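Side-chain contacts in GphF Dehydratase 1 (Archangium violaceum, PDB 6MBF), which probably dehydrates beta-hydroxyacyl intermediates of the gephyronic acid polyketide synthase and takes part in rearranging the resulting olefin: residues A[14-19]-A[25-30]; A[36-41]-A[47-52]; A[60-65]-A[72-77]; A[166-171]-A[199-204]; A[177-182]-A[211-216]. All coordinates share one frame; numbering follows the deposited sequence. Where two conformers were deposited one is given.

Contact 1: A[14-19]-A[25-30]; sequences RRVPDP and CFTGTV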
# COMPACT_ATOMS: atom_id res chain seq x y z
N ARG A 14 -13.05 -11.12 9.14
CA ARG A 14 -13.08 -11.68 10.49
C ARG A 14 -12.17 -12.90 10.57
O ARG A 14 -11.97 -13.62 9.59
CB ARG A 14 -14.51 -12.08 10.88
CG ARG A 14 -15.17 -13.02 9.89
CD ARG A 14 -16.59 -13.39 10.32
NE ARG A 14 -16.57 -14.22 11.51
CZ ARG A 14 -16.65 -15.55 11.50
NH1 ARG A 14 -16.78 -16.20 10.35
NH2 ARG A 14 -16.62 -16.22 12.64
N ARG A 15 -11.60 -13.12 11.76
CA ARG A 15 -10.84 -14.34 11.97
C ARG A 15 -11.80 -15.52 12.11
O ARG A 15 -12.77 -15.45 12.87
CB ARG A 15 -9.95 -14.24 13.21
CG ARG A 15 -9.00 -15.43 13.32
CD ARG A 15 -8.04 -15.29 14.47
NE ARG A 15 -7.38 -16.57 14.72
CZ ARG A 15 -6.75 -16.87 15.85
NH1 ARG A 15 -6.70 -16.00 16.85
NH2 ARG A 15 -6.20 -18.07 16.00
N VAL A 16 -11.54 -16.58 11.36
CA VAL A 16 -12.37 -17.78 11.42
C VAL A 16 -11.65 -18.81 12.28
O VAL A 16 -10.46 -18.65 12.56
CB VAL A 16 -12.67 -18.33 10.02
CG1 VAL A 16 -13.44 -17.28 9.20
CG2 VAL A 16 -11.38 -18.77 9.32
N PRO A 17 -12.32 -19.88 12.74
CA PRO A 17 -11.59 -20.92 13.49
C PRO A 17 -10.40 -21.43 12.69
O PRO A 17 -10.48 -21.59 11.47
CB PRO A 17 -12.65 -22.01 13.69
CG PRO A 17 -13.93 -21.27 13.69
CD PRO A 17 -13.76 -20.17 12.67
N ASP A 18 -9.29 -21.66 13.39
CA ASP A 18 -8.07 -22.15 12.78
C ASP A 18 -8.37 -23.35 11.89
O ASP A 18 -8.88 -24.37 12.38
CB ASP A 18 -7.05 -22.55 13.84
CG ASP A 18 -6.43 -21.36 14.56
OD1 ASP A 18 -6.78 -20.21 14.24
OD2 ASP A 18 -5.58 -21.60 15.46
N PRO A 19 -8.10 -23.27 10.58
CA PRO A 19 -8.45 -24.39 9.69
C PRO A 19 -7.68 -25.67 9.98
O PRO A 19 -8.16 -26.76 9.64
CB PRO A 19 -8.11 -23.85 8.29
CG PRO A 19 -8.14 -22.36 8.44
CD PRO A 19 -7.63 -22.10 9.83
N CYS A 25 -6.39 -17.95 9.94
CA CYS A 25 -7.06 -17.53 8.72
C CYS A 25 -8.05 -16.42 9.01
O CYS A 25 -8.82 -16.48 9.98
CB CYS A 25 -7.77 -18.71 8.05
SG CYS A 25 -8.57 -18.31 6.46
N PHE A 26 -8.03 -15.39 8.15
CA PHE A 26 -9.04 -14.35 8.12
C PHE A 26 -9.76 -14.43 6.78
O PHE A 26 -9.16 -14.76 5.75
CB PHE A 26 -8.44 -12.94 8.28
CG PHE A 26 -7.69 -12.71 9.57
CD1 PHE A 26 -8.33 -12.12 10.66
CD2 PHE A 26 -6.36 -13.06 9.69
CE1 PHE A 26 -7.64 -11.91 11.85
CE2 PHE A 26 -5.66 -12.85 10.88
CZ PHE A 26 -6.31 -12.27 11.96
N THR A 27 -11.05 -14.10 6.77
CA THR A 27 -11.74 -14.02 5.50
C THR A 27 -12.80 -12.93 5.54
O THR A 27 -13.37 -12.63 6.59
CB THR A 27 -12.38 -15.37 5.12
OG1 THR A 27 -12.81 -15.32 3.75
CG2 THR A 27 -13.58 -15.65 6.01
N GLY A 28 -13.05 -12.34 4.38
CA GLY A 28 -14.08 -11.33 4.26
C GLY A 28 -14.47 -11.21 2.81
O GLY A 28 -14.00 -11.95 1.94
N THR A 29 -15.36 -10.26 2.55
CA THR A 29 -15.82 -9.93 1.21
C THR A 29 -15.59 -8.45 0.96
O THR A 29 -15.87 -7.62 1.83
CB THR A 29 -17.30 -10.27 1.04
OG1 THR A 29 -17.49 -11.68 1.19
CG2 THR A 29 -17.79 -9.84 -0.33
N VAL A 30 -15.06 -8.12 -0.22
CA VAL A 30 -14.90 -6.73 -0.63
C VAL A 30 -15.52 -6.56 -2.01
O VAL A 30 -15.80 -7.53 -2.72
CB VAL A 30 -13.42 -6.29 -0.65
CG1 VAL A 30 -12.78 -6.44 0.75
CG2 VAL A 30 -12.65 -7.07 -1.70
O HOH W 1 -7.67 -18.56 12.43

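Contact 2: A[36-41]-A[47-52]; sequences AYLGEH and IVVLGV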
# COMPACT_ATOMS: atom_id res chain seq x y z
N ALA A 36 -14.54 1.95 -0.49
CA ALA A 36 -14.80 2.67 -1.73
C ALA A 36 -13.54 2.91 -2.55
O ALA A 36 -13.61 2.98 -3.78
CB ALA A 36 -15.49 4.00 -1.42
N TYR A 37 -12.38 3.04 -1.90
CA TYR A 37 -11.15 3.31 -2.65
C TYR A 37 -10.77 2.15 -3.56
O TYR A 37 -9.97 2.35 -4.49
CB TYR A 37 -9.98 3.64 -1.71
CG TYR A 37 -9.25 2.42 -1.18
CD1 TYR A 37 -8.18 1.86 -1.88
CD2 TYR A 37 -9.62 1.83 0.02
CE1 TYR A 37 -7.52 0.74 -1.40
CE2 TYR A 37 -8.96 0.71 0.51
CZ TYR A 37 -7.91 0.17 -0.21
OH TYR A 37 -7.27 -0.95 0.27
N LEU A 38 -11.28 0.95 -3.30
CA LEU A 38 -11.06 -0.20 -4.17
C LEU A 38 -11.69 -0.02 -5.55
O LEU A 38 -11.36 -0.79 -6.45
CB LEU A 38 -11.61 -1.48 -3.54
CG LEU A 38 -10.94 -2.00 -2.26
CD1 LEU A 38 -11.55 -3.34 -1.90
CD2 LEU A 38 -9.43 -2.12 -2.44
N GLY A 39 -12.58 0.96 -5.73
CA GLY A 39 -13.13 1.25 -7.03
C GLY A 39 -12.54 2.48 -7.69
O GLY A 39 -13.10 2.95 -8.69
N GLU A 40 -11.43 3.01 -7.18
CA GLU A 40 -10.90 4.27 -7.69
C GLU A 40 -9.47 4.16 -8.22
O GLU A 40 -8.80 5.18 -8.38
CB GLU A 40 -11.01 5.36 -6.62
CG GLU A 40 -12.47 5.65 -6.29
CD GLU A 40 -12.76 7.12 -6.06
OE1 GLU A 40 -11.81 7.93 -6.11
OE2 GLU A 40 -13.93 7.45 -5.81
N HIS A 41 -9.00 2.95 -8.51
CA HIS A 41 -7.72 2.77 -9.18
C HIS A 41 -7.88 1.84 -10.37
O HIS A 41 -8.37 0.72 -10.21
CB HIS A 41 -6.65 2.22 -8.22
CG HIS A 41 -5.36 1.90 -8.91
ND1 HIS A 41 -4.90 0.61 -9.05
CD2 HIS A 41 -4.44 2.69 -9.50
CE1 HIS A 41 -3.75 0.62 -9.70
NE2 HIS A 41 -3.44 1.87 -9.97
N ILE A 47 -10.51 -2.22 -13.10
CA ILE A 47 -10.36 -1.87 -11.69
C ILE A 47 -9.34 -2.82 -11.07
O ILE A 47 -9.55 -4.04 -11.05
CB ILE A 47 -11.70 -1.97 -10.95
CG1 ILE A 47 -12.76 -1.10 -11.63
CG2 ILE A 47 -11.52 -1.58 -9.48
CD1 ILE A 47 -14.18 -1.45 -11.22
N VAL A 48 -8.24 -2.27 -10.56
CA VAL A 48 -7.14 -3.07 -10.02
C VAL A 48 -6.91 -2.68 -8.56
O VAL A 48 -6.65 -1.51 -8.26
CB VAL A 48 -5.84 -2.88 -10.83
CG1 VAL A 48 -4.70 -3.65 -10.18
CG2 VAL A 48 -6.03 -3.32 -12.28
N VAL A 49 -7.01 -3.65 -7.66
CA VAL A 49 -6.81 -3.39 -6.24
C VAL A 49 -5.38 -2.93 -6.02
O VAL A 49 -4.42 -3.58 -6.46
CB VAL A 49 -7.15 -4.65 -5.44
CG1 VAL A 49 -6.64 -4.56 -3.99
CG2 VAL A 49 -8.66 -4.92 -5.51
N LEU A 50 -5.22 -1.79 -5.34
CA LEU A 50 -3.89 -1.26 -5.05
C LEU A 50 -3.10 -2.22 -4.16
O LEU A 50 -3.63 -2.79 -3.21
CB LEU A 50 -4.01 0.10 -4.35
CG LEU A 50 -4.41 1.34 -5.16
CD1 LEU A 50 -4.60 2.50 -4.20
CD2 LEU A 50 -3.33 1.66 -6.17
N GLY A 51 -1.82 -2.38 -4.48
CA GLY A 51 -0.94 -3.23 -3.68
C GLY A 51 -0.84 -2.85 -2.22
O GLY A 51 -0.59 -3.71 -1.37
N VAL A 52 -1.03 -1.56 -1.90
CA VAL A 52 -1.00 -1.16 -0.49
C VAL A 52 -2.08 -1.85 0.31
O VAL A 52 -1.95 -1.99 1.53
CB VAL A 52 -1.10 0.38 -0.34
CG1 VAL A 52 0.20 1.06 -0.75
CG2 VAL A 52 -2.31 0.95 -1.12
O HOH W 2 -7.68 0.01 -5.27

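Contact 3: A[60-65]-A[72-77]; sequences AAASRL and DTLIVE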
# COMPACT_ATOMS: atom_id res chain seq x y z
N ALA A 60 -2.35 -5.48 9.68
CA ALA A 60 -3.51 -5.76 10.51
C ALA A 60 -3.45 -7.19 11.05
O ALA A 60 -3.79 -7.42 12.22
CB ALA A 60 -4.79 -5.52 9.72
N ALA A 61 -3.01 -8.13 10.22
CA ALA A 61 -2.83 -9.50 10.69
C ALA A 61 -1.73 -9.58 11.74
O ALA A 61 -1.87 -10.29 12.74
CB ALA A 61 -2.51 -10.43 9.52
N ALA A 62 -0.63 -8.85 11.53
CA ALA A 62 0.43 -8.82 12.54
C ALA A 62 -0.11 -8.33 13.87
O ALA A 62 0.23 -8.88 14.93
CB ALA A 62 1.58 -7.93 12.07
N SER A 63 -0.96 -7.30 13.85
CA SER A 63 -1.47 -6.74 15.09
C SER A 63 -2.35 -7.74 15.82
O SER A 63 -2.31 -7.83 17.06
CB SER A 63 -2.25 -5.46 14.81
OG SER A 63 -2.70 -4.88 16.02
N ARG A 64 -3.15 -8.50 15.09
CA ARG A 64 -4.14 -9.38 15.70
C ARG A 64 -3.59 -10.76 16.04
O ARG A 64 -4.08 -11.39 16.98
CB ARG A 64 -5.36 -9.51 14.79
CG ARG A 64 -6.14 -8.22 14.66
CD ARG A 64 -6.89 -8.10 13.33
NE ARG A 64 -7.75 -6.92 13.31
CZ ARG A 64 -7.30 -5.68 13.13
NH1 ARG A 64 -6.01 -5.44 12.94
NH2 ARG A 64 -8.16 -4.66 13.14
N LEU A 65 -2.59 -11.25 15.30
CA LEU A 65 -2.07 -12.59 15.52
C LEU A 65 -0.83 -12.62 16.40
O LEU A 65 -0.62 -13.61 17.11
CB LEU A 65 -1.73 -13.26 14.19
CG LEU A 65 -2.88 -13.59 13.25
CD1 LEU A 65 -2.35 -14.25 11.99
CD2 LEU A 65 -3.90 -14.47 13.95
N ASP A 72 3.99 -1.83 20.36
CA ASP A 72 5.09 -2.40 19.60
C ASP A 72 4.93 -2.09 18.12
O ASP A 72 3.82 -1.87 17.62
CB ASP A 72 5.16 -3.91 19.80
CG ASP A 72 5.55 -4.29 21.22
OD1 ASP A 72 5.53 -5.50 21.53
OD2 ASP A 72 5.87 -3.38 22.01
N THR A 73 6.05 -2.06 17.41
CA THR A 73 6.02 -1.83 15.97
C THR A 73 5.47 -3.06 15.25
O THR A 73 5.70 -4.20 15.67
CB THR A 73 7.41 -1.50 15.44
OG1 THR A 73 8.17 -2.70 15.34
CG2 THR A 73 8.13 -0.51 16.36
N LEU A 74 4.75 -2.82 14.16
CA LEU A 74 4.28 -3.89 13.28
C LEU A 74 5.19 -3.96 12.06
O LEU A 74 5.54 -2.93 11.49
CB LEU A 74 2.84 -3.63 12.84
CG LEU A 74 1.77 -3.37 13.92
CD1 LEU A 74 0.45 -2.96 13.28
CD2 LEU A 74 1.59 -4.61 14.76
N ILE A 75 5.55 -5.17 11.66
CA ILE A 75 6.55 -5.36 10.61
C ILE A 75 6.01 -6.31 9.54
O ILE A 75 5.41 -7.34 9.86
CB ILE A 75 7.86 -5.92 11.20
CG1 ILE A 75 8.44 -4.95 12.23
CG2 ILE A 75 8.86 -6.18 10.09
CD1 ILE A 75 9.30 -5.62 13.28
N VAL A 76 6.21 -5.95 8.28
CA VAL A 76 5.98 -6.86 7.17
C VAL A 76 7.27 -6.90 6.35
O VAL A 76 7.83 -5.84 6.05
CB VAL A 76 4.78 -6.45 6.29
CG1 VAL A 76 4.40 -7.60 5.36
CG2 VAL A 76 3.58 -6.04 7.13
N GLU A 77 7.75 -8.09 6.01
CA GLU A 77 8.98 -8.23 5.24
C GLU A 77 8.77 -9.18 4.07
O GLU A 77 7.83 -9.98 4.04
CB GLU A 77 10.14 -8.73 6.12
CG GLU A 77 10.61 -7.73 7.16
CD GLU A 77 11.75 -8.25 8.01
OE1 GLU A 77 12.50 -7.43 8.58
OE2 GLU A 77 11.90 -9.49 8.10

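Contact 4: A[166-171]-A[199-204]; sequences LRNIRH and HPALLD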
# COMPACT_ATOMS: atom_id res chain seq x y z
N LEU A 166 -8.07 9.41 -4.19
CA LEU A 166 -6.66 9.03 -4.17
C LEU A 166 -5.78 10.14 -4.74
O LEU A 166 -4.90 9.89 -5.57
CB LEU A 166 -6.48 7.71 -4.93
CG LEU A 166 -7.29 6.55 -4.32
CD1 LEU A 166 -7.26 5.33 -5.22
CD2 LEU A 166 -6.76 6.21 -2.93
N ARG A 167 -6.03 11.38 -4.30
CA ARG A 167 -5.23 12.54 -4.68
C ARG A 167 -4.88 13.31 -3.41
O ARG A 167 -5.31 14.44 -3.20
CB ARG A 167 -5.98 13.42 -5.69
CG ARG A 167 -6.35 12.66 -6.97
CD ARG A 167 -7.27 13.47 -7.87
NE ARG A 167 -7.70 12.64 -8.99
CZ ARG A 167 -8.86 12.75 -9.63
NH1 ARG A 167 -9.73 13.69 -9.29
NH2 ARG A 167 -9.14 11.91 -10.62
N ASN A 168 -4.09 12.67 -2.54
CA ASN A 168 -3.93 13.12 -1.17
C ASN A 168 -2.58 13.76 -0.88
O ASN A 168 -2.28 14.06 0.29
CB ASN A 168 -4.18 11.94 -0.22
CG ASN A 168 -5.60 11.42 -0.35
OD1 ASN A 168 -6.55 12.13 -0.01
ND2 ASN A 168 -5.76 10.19 -0.84
N ILE A 169 -1.77 14.01 -1.91
CA ILE A 169 -0.53 14.77 -1.75
C ILE A 169 -0.88 16.25 -1.77
O ILE A 169 -1.47 16.75 -2.74
CB ILE A 169 0.49 14.45 -2.86
CG1 ILE A 169 0.60 12.94 -3.09
CG2 ILE A 169 1.89 15.01 -2.50
CD1 ILE A 169 1.42 12.59 -4.32
N ARG A 170 -0.53 16.96 -0.70
CA ARG A 170 -0.78 18.39 -0.64
C ARG A 170 0.38 19.20 -1.23
O ARG A 170 0.15 20.16 -1.96
CB ARG A 170 -1.04 18.83 0.80
CG ARG A 170 -2.21 18.11 1.44
CD ARG A 170 -3.38 18.03 0.47
NE ARG A 170 -4.38 17.04 0.88
CZ ARG A 170 -5.11 16.34 0.04
NH1 ARG A 170 -5.99 15.46 0.49
NH2 ARG A 170 -4.95 16.50 -1.27
N HIS A 171 1.61 18.79 -0.92
CA HIS A 171 2.80 19.50 -1.37
C HIS A 171 3.89 18.47 -1.63
O HIS A 171 3.94 17.43 -0.96
CB HIS A 171 3.27 20.53 -0.32
CG HIS A 171 4.61 21.12 -0.61
ND1 HIS A 171 4.80 22.16 -1.49
CD2 HIS A 171 5.84 20.82 -0.12
CE1 HIS A 171 6.08 22.47 -1.54
NE2 HIS A 171 6.74 21.67 -0.72
N HIS A 199 -3.88 3.76 6.81
CA HIS A 199 -4.88 3.83 5.76
C HIS A 199 -4.24 3.60 4.39
O HIS A 199 -3.25 4.27 4.05
CB HIS A 199 -5.59 5.19 5.78
CG HIS A 199 -6.93 5.16 5.11
ND1 HIS A 199 -7.09 4.76 3.80
CD2 HIS A 199 -8.17 5.46 5.57
CE1 HIS A 199 -8.37 4.81 3.48
NE2 HIS A 199 -9.04 5.23 4.54
N PRO A 200 -4.74 2.65 3.60
CA PRO A 200 -4.20 2.46 2.24
C PRO A 200 -4.13 3.73 1.43
O PRO A 200 -3.17 3.91 0.66
CB PRO A 200 -5.17 1.44 1.63
CG PRO A 200 -5.65 0.64 2.81
CD PRO A 200 -5.74 1.62 3.95
N ALA A 201 -5.10 4.64 1.59
CA ALA A 201 -5.07 5.89 0.84
C ALA A 201 -3.85 6.73 1.20
O ALA A 201 -3.27 7.40 0.35
CB ALA A 201 -6.35 6.69 1.08
N LEU A 202 -3.47 6.72 2.48
CA LEU A 202 -2.31 7.50 2.91
C LEU A 202 -1.02 6.89 2.37
O LEU A 202 -0.17 7.61 1.82
CB LEU A 202 -2.29 7.61 4.43
CG LEU A 202 -1.27 8.58 5.03
CD1 LEU A 202 -1.79 9.15 6.33
CD2 LEU A 202 0.05 7.88 5.28
N LEU A 203 -0.83 5.58 2.52
CA LEU A 203 0.40 4.98 2.00
C LEU A 203 0.46 5.06 0.48
O LEU A 203 1.53 5.34 -0.07
CB LEU A 203 0.53 3.54 2.49
CG LEU A 203 1.87 2.90 2.13
CD1 LEU A 203 3.04 3.68 2.74
CD2 LEU A 203 1.90 1.43 2.58
N ASP A 204 -0.67 4.87 -0.21
CA ASP A 204 -0.68 5.07 -1.66
C ASP A 204 -0.25 6.48 -2.03
O ASP A 204 0.48 6.67 -3.02
CB ASP A 204 -2.07 4.78 -2.23
CG ASP A 204 -2.17 5.18 -3.69
OD1 ASP A 204 -1.63 4.46 -4.55
OD2 ASP A 204 -2.79 6.24 -3.97
O HOH W 3 -3.83 8.13 -2.28

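Contact 5: A[177-182]-A[211-216]; sequences REAIGH and FALIYA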
# COMPACT_ATOMS: atom_id res chain seq x y z
N ARG A 177 17.17 12.73 -6.78
CA ARG A 177 16.24 11.60 -6.70
C ARG A 177 15.55 11.51 -5.34
O ARG A 177 14.99 10.46 -5.01
CB ARG A 177 16.97 10.28 -6.98
CG ARG A 177 17.58 10.15 -8.35
CD ARG A 177 17.96 8.70 -8.62
NE ARG A 177 18.99 8.21 -7.70
CZ ARG A 177 20.30 8.38 -7.89
NH1 ARG A 177 20.74 9.03 -8.96
NH2 ARG A 177 21.16 7.89 -7.01
N GLU A 178 15.57 12.59 -4.56
CA GLU A 178 14.91 12.64 -3.27
C GLU A 178 13.78 13.65 -3.28
O GLU A 178 13.75 14.59 -4.09
CB GLU A 178 15.91 12.99 -2.16
CG GLU A 178 17.02 11.98 -2.03
CD GLU A 178 17.87 12.18 -0.78
OE1 GLU A 178 17.39 12.84 0.18
OE2 GLU A 178 19.02 11.67 -0.76
N ALA A 179 12.82 13.44 -2.38
CA ALA A 179 11.69 14.35 -2.28
C ALA A 179 11.14 14.32 -0.87
O ALA A 179 11.33 13.35 -0.13
CB ALA A 179 10.58 13.99 -3.28
N ILE A 180 10.46 15.40 -0.51
CA ILE A 180 9.64 15.44 0.70
C ILE A 180 8.23 15.83 0.28
O ILE A 180 8.04 16.81 -0.45
CB ILE A 180 10.19 16.40 1.76
CG1 ILE A 180 11.50 15.85 2.32
CG2 ILE A 180 9.17 16.60 2.87
CD1 ILE A 180 12.16 16.81 3.22
N GLY A 181 7.26 15.04 0.71
CA GLY A 181 5.87 15.28 0.40
C GLY A 181 5.09 15.44 1.68
O GLY A 181 5.47 14.91 2.73
N HIS A 182 4.02 16.20 1.60
CA HIS A 182 3.05 16.34 2.68
C HIS A 182 1.76 15.71 2.20
O HIS A 182 1.20 16.14 1.18
CB HIS A 182 2.86 17.82 3.03
CG HIS A 182 1.77 18.08 4.02
ND1 HIS A 182 1.05 19.26 4.05
CD2 HIS A 182 1.26 17.31 5.02
CE1 HIS A 182 0.16 19.21 5.03
NE2 HIS A 182 0.27 18.04 5.63
N PHE A 211 6.01 8.16 -7.77
CA PHE A 211 5.55 8.24 -9.15
C PHE A 211 5.78 9.63 -9.73
O PHE A 211 6.23 9.77 -10.88
CB PHE A 211 4.06 7.92 -9.24
CG PHE A 211 3.69 6.49 -8.91
CD1 PHE A 211 4.65 5.49 -8.84
CD2 PHE A 211 2.36 6.16 -8.72
CE1 PHE A 211 4.26 4.18 -8.57
CE2 PHE A 211 1.98 4.86 -8.44
CZ PHE A 211 2.93 3.87 -8.36
N ALA A 212 5.46 10.67 -8.95
CA ALA A 212 5.59 12.04 -9.44
C ALA A 212 7.04 12.37 -9.78
O ALA A 212 7.30 13.10 -10.74
CB ALA A 212 5.04 13.02 -8.40
N LEU A 213 8.00 11.83 -9.02
CA LEU A 213 9.40 12.05 -9.36
C LEU A 213 9.78 11.30 -10.63
O LEU A 213 10.39 11.88 -11.54
CB LEU A 213 10.30 11.64 -8.20
CG LEU A 213 10.82 12.83 -7.40
CD1 LEU A 213 9.66 13.53 -6.69
CD2 LEU A 213 11.89 12.38 -6.42
N ILE A 214 9.41 10.02 -10.72
CA ILE A 214 9.71 9.22 -11.90
C ILE A 214 9.16 9.89 -13.17
O ILE A 214 9.88 10.07 -14.15
CB ILE A 214 9.16 7.80 -11.74
CG1 ILE A 214 9.91 7.04 -10.65
CG2 ILE A 214 9.21 7.05 -13.07
CD1 ILE A 214 9.19 5.79 -10.18
N TYR A 215 7.89 10.27 -13.15
CA TYR A 215 7.19 10.70 -14.36
C TYR A 215 7.60 12.09 -14.81
O TYR A 215 7.17 12.53 -15.88
CB TYR A 215 5.68 10.60 -14.16
CG TYR A 215 5.20 9.16 -14.04
CD1 TYR A 215 4.18 8.81 -13.16
CD2 TYR A 215 5.79 8.16 -14.80
CE1 TYR A 215 3.75 7.49 -13.06
CE2 TYR A 215 5.37 6.84 -14.69
CZ TYR A 215 4.35 6.52 -13.82
OH TYR A 215 3.94 5.21 -13.72
N ALA A 216 8.43 12.79 -14.03
CA ALA A 216 9.08 13.98 -14.54
C ALA A 216 10.04 13.65 -15.68
O ALA A 216 10.32 14.52 -16.51
CB ALA A 216 9.84 14.69 -13.42

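Contact 1: A[14-19]-A[25-30]
With CG swung to the side opposite its amide nitrogen (chi1 -171°), Arg15 meets the Phe26 ring, which lies beside its own backbone N (chi1 -61°). Arg15 CB comes 3.6 Å from Phe26 CE1, and Arg15 CG sits over one face of the ring, offset toward its rim. The long methylenes suit this place: they cover an aromatic face while the charge travels on. The extended chain carries NH2 to Asp18, where NH2 and OD1 form a salt bridge of 2.8 Å, almost in the guanidinium plane and on the syn lone pair. Water 1 accepts from Arg15 NE and Cys25 N, so it ties the arginine to the opposite strand.

Behind this pair the backbones zip together. Arg14 and Thr27 exchange two bonds, N to O and O to N, each 3.0 Å, and Val16 N donates to Cys25 O at 3.1 Å. Small apolar groups fill in beside them: Val16 CG1 touches Thr27 CG2 at 3.6 Å, and Cys25 CB packs on Pro19 CG at 3.7 Å. Thr27 OG1 bonds to Leu95 O of the next strand. Alternating hydrogen-bonded and non-hydrogen-bonded pairs of this kind are characteristic of an antiparallel beta hairpin, here placing strand 14-15 at the sheet's outer edge.

Contact 2: A[36-41]-A[47-52]
His41 leans on Leu50 from its first side-chain carbon, CB lying 3.9 Å from Leu50 CG. His41 CG is 3.4 Å from Leu50 CD2, and that methyl stands over the centre of the imidazole, 11° off the ring normal, a CH-pi contact. His41 ND1 donates to Val48 O at 2.9 Å with an angle of 165°, the acceptor lying at the ring edge 7° out of plane. One bond and one methyl thus fix the rotation of the ring. CD2, CE1 and, farthest out, NE2 also lie under Leu50 CD2, with NE2 at 3.8 Å; the Tyr162 ring also meets the imidazole. In double-hotdog dehydratases the active-site base is the histidine that opens the HxxxGxxxxP motif, and His41 probably corresponds to it; Leu50 then takes the place of the motif's proline. A bound magnesium ion is about 4 Å from the Leu50 side chain.

The backbone prolongs the pairing of the hairpin 42-43/46-48, since Val48 N donates to His41 O at 3.0 Å. Ile47 CG2 presses tightly on a carbonyl, 3.1 Å from Leu38 O; the apolar pair Leu38 CD2 and Val49 CG1 stands at 4.0 Å. The branched Ile47 and Val49 both rest on Leu87.

Contact 3: A[60-65]-A[72-77]
No flat group stands between Leu74 and the Ala62-Ser63 turn that it meets; the guanidinium of Arg64 lies on another side of the helix, with Ala60 O at its edge, 12° out of plane. That carbonyl is gripped twice, by Arg64 N and Arg64 NH1, which arrive from opposite faces of its plane, and NH1 also forms a salt bridge with Glu197. The setting is the hotdog fold, in which a long helix lies against a curved antiparallel sheet: here helix 60-65 crosses strand 73-77 at 126°, the segment axes 7.9 Å apart at closest approach.

Such spacing suits small residues on the helix and a branched one on the strand. Leu74 holds CG beside its backbone N (chi1 -53°) and sends both methyls toward the helix. Ala62 faces the strand, its CB 4.3 Å from Leu74 CD2 and also against Ile128 of the adjoining strand. Ser63 keeps OG clear of the leucine methyls; OG has a weak hydrogen bond to Arg237 NH2, and Leu74 meets the CB and the backbone of Ser63. There is no hydrogen bond between the segments, and the contact is van der Waals packing. Leu74 CD1 is 4.0 Å from Ser63 CB, and Leu74 CD2 makes the closest approach, 3.7 Å from Ser63 CA.

Contact 4: A[166-171]-A[199-204]
Leu166 and Asn168 both rest on the CB of Ala201, a residue small enough to let the loop approach the helix. Leu166 CD2 lies 4.1 Å from Ala201 CB, and Asn168 ND2 comes to 4.0 Å from the same carbon. Leu166 also passes Asp204 at about a right angle, its CB and CD2 each 4.1 Å from Asp204 OD2, apolar neighbours of an oxygen that finds its bonds with water 3 and Gln208. No hydrogen bond joins the segments directly. Water 3 does so instead: it accepts from Asn168 ND2 at 3.2 Å and donates to Ala201 O at 2.8 Å and to Asp204 OD2 at 2.7 Å.

The helix bearing Ala201 and Asp204 is the central helix of the second hotdog. In related dehydratases the catalytic acid is the Asp of a D-x-x-x-Q motif, and Asp204, with Gln208 four residues on, probably corresponds to it.

Farther out, Asp204 OD1 bonds to Tyr162 OH, while Gln208 NE2 bonds to Asp204 OD2 and Leu166 O, linking the carboxylate to the loop. Asn168 ND2 is directed by Arg165 O. At the helix start His199 is the N-cap, its ND1 accepting from Ala201 N at 3.0 Å, while NE2 is held by Glu192.

Contact 5: A[177-182]-A[211-216]
Leu213 and Ala179 are turned toward each other across the gap between helix and strand, and their meeting is the heart of the contact. Both CB atoms face the opposing segment, but the leucine does nearly all the reaching. Its chi1 of -103°, away from a staggered position, together with chi2 of 66° turns both methyls to the strand. Leu213 CD1 comes to 3.6 Å from Ala179 CB, while Leu213 CD2 lies 3.8 Å from the same carbon. Both methyls thus rest against the single methyl of Ala179 from the helix side, a fit that a small residue on the strand and a branched one on the helix allow. CD2 also slides along the backbone before Ala179, where it is 3.7 Å from Glu178 O and 3.9 Å from Arg177 C.

Glu178, next to Ala179, turns away from the helix, as alternation in a beta strand requires; its OE2 forms a salt bridge with Arg247 and its OE1 bonds to His245. Just before the strand, the Arg177 side chain also leads away, with NE bound to Leu248 O. No hydrogen bond joins the segments: the contact is van der Waals packing of leucine methyls on a methyl and on backbone, burying 119 Å² in all.

The last turn of helix 200-214 is thereby laid on the sheet of the second hotdog. Leu213 also packs on Leu246 and Leu248 of strand 241-248, Ala179 touches Leu172 and Leu246, and Ala212, one residue back on the helix, rests on Leu172 of strand 169-175 and on Tyr154 of helix 151-158.

From the N terminus, contacts 1, 2 and 3 follow in series, each closing a short connection: a hairpin, then the bend around strands 42-43 and 46-48, then the link from helix 52-65 into strand 73-81. Contact 1 touches contact 2 through Val30 on Leu38, and contact 3 through Phe26 on Leu65. Contacts 4 and 5 close much longer loops and cross, because their segments alternate along the chain: 166-171, 177-182, 199-204, 211-216; none nests. They join where Arg170 and His171 both face His182 in a classic beta bulge. Contacts 2 and 4 bring the two hotdog halves together, with Leu50 against Asp204 and Tyr37 against Pro200.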